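Local coordinates for protein transcriptional regulator, MarR family (Silicibacter pomeroyi DSS-3, PDB 3BJ6) that probably acts as a MarR-family transcription factor, a dimeric helix-turn-helix protein expected to bind DNA and regulate gene expression, at residues R31-L34 and T39-Q42. Residues are numbered along the deposited sequence; the frame is centred on the assembly and turned at random. Where two conformers were deposited one is given.
Sequences RGTL and TVGQ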
loop_
_atom_site.group_PDB
_atom_site.type_symbol
_atom_site.label_atom_id
_atom_site.label_comp_id
_atom_site.label_asym_id
_atom_site.label_seq_id
_atom_site.Cartn_x
_atom_site.Cartn_y
_atom_site.Cartn_z
ATOM N N ARG A 31 9.854 6.552 -12.437
ATOM C CA ARG A 31 10.604 6.383 -13.679
ATOM C C ARG A 31 9.953 7.127 -14.838
ATOM O O ARG A 31 10.636 7.795 -15.619
ATOM C CB ARG A 31 10.803 4.895 -14.007
ATOM C CG ARG A 31 11.887 4.233 -13.164
ATOM C CD ARG A 31 13.302 4.602 -13.680
ATOM N NE ARG A 31 13.761 5.895 -13.192
ATOM C CZ ARG A 31 14.766 6.617 -13.690
ATOM N NH1 ARG A 31 15.441 6.236 -14.753
ATOM N NH2 ARG A 31 15.055 7.762 -13.120
ATOM N N GLY A 32 8.630 7.026 -14.933
ATOM C CA GLY A 32 7.876 7.735 -15.966
ATOM C C GLY A 32 7.822 9.236 -15.733
ATOM O O GLY A 32 7.987 10.036 -16.670
ATOM N N THR A 33 7.613 9.654 -14.486
ATOM C CA THR A 33 7.491 11.081 -14.218
ATOM C C THR A 33 8.812 11.818 -14.441
ATOM O O THR A 33 8.808 12.958 -14.925
ATOM C CB THR A 33 6.947 11.389 -12.814
ATOM O OG1 THR A 33 7.909 11.012 -11.789
ATOM C CG2 THR A 33 5.626 10.699 -12.592
ATOM N N LEU A 34 9.949 11.207 -14.062
ATOM C CA LEU A 34 11.220 11.921 -14.199
ATOM C C LEU A 34 11.597 12.138 -15.685
ATOM O O LEU A 34 12.323 13.088 -16.029
ATOM C CB LEU A 34 12.360 11.195 -13.461
ATOM C CG LEU A 34 12.288 11.196 -11.913
ATOM C CD1 LEU A 34 13.431 10.302 -11.343
ATOM C CD2 LEU A 34 12.353 12.590 -11.325
ATOM N N THR A 39 8.510 14.875 -10.283
ATOM C CA THR A 39 8.507 13.826 -9.275
ATOM C C THR A 39 7.119 13.187 -9.165
ATOM O O THR A 39 6.144 13.681 -9.757
ATOM C CB THR A 39 8.869 14.403 -7.880
ATOM O OG1 THR A 39 7.851 15.309 -7.469
ATOM C CG2 THR A 39 10.237 15.120 -7.894
ATOM N N VAL A 40 7.023 12.104 -8.378
ATOM C CA VAL A 40 5.745 11.409 -8.151
ATOM C C VAL A 40 4.753 12.304 -7.420
ATOM O O VAL A 40 3.560 12.315 -7.748
ATOM C CB VAL A 40 5.934 10.079 -7.377
ATOM C CG1 VAL A 40 4.605 9.305 -7.234
ATOM C CG2 VAL A 40 6.909 9.211 -8.106
ATOM N N GLY A 41 5.255 13.039 -6.426
ATOM C CA GLY A 41 4.416 13.972 -5.664
ATOM C C GLY A 41 3.886 15.070 -6.593
ATOM O O GLY A 41 2.716 15.403 -6.537
ATOM N N GLN A 42 4.759 15.642 -7.431
ATOM C CA GLN A 42 4.326 16.652 -8.399
ATOM C C GLN A 42 3.268 16.130 -9.390
ATOM O O GLN A 42 2.287 16.816 -9.657
ATOM C CB GLN A 42 5.532 17.246 -9.142
ATOM C CG GLN A 42 6.480 18.020 -8.191
ATOM C CD GLN A 42 7.886 18.237 -8.801
ATOM O OE1 GLN A 42 8.161 17.835 -9.933
ATOM N NE2 GLN A 42 8.784 18.861 -8.020
#
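Thr33, near the end of helix 18-35, sets its hydroxyl against the backbone of Thr39 and Val40, where the next helix starts. Its OG1 lies 3.5 Å from Thr39 C and 3.7 Å from Val40 N, so the oxygen sits over the peptide link between those two residues, while CB comes to 3.9 Å from Thr39 O. The main polar partner of that hydroxyl is Val38 O in the connecting loop, with Glu30 O, one turn back, as the second; with chi1 at 68°, OG1 falls between the backbone N and the carbonyl carbon, and its single O-H is shared between the two acceptors. A buried hydroxyl is thereby satisfied, and the loop is tied back onto the helix it has just left. The four-residue link turns the chain from helix 18-35 into helix 40-51, within the winged-helix fold of MarR proteins, and Thr39 is the N-cap. CB of Thr39 points away from Thr33, which it meets through its backbone; its OG1 accepts from Gln42 N at 3.1 Å, nearly straight at 166°. Gln42 OE1 answers by taking Thr39 N at 3.0 Å, the donor standing well above the amide plane, completing a capping box. Gln42 NE2 donates to Glu77 OE1 of helix 68-80, which fixes the amide's rotation. Beside the cap, Val40 CG2 passes 4.2 Å from Thr33 OG1, and the valine also packs on Val29 and Glu30.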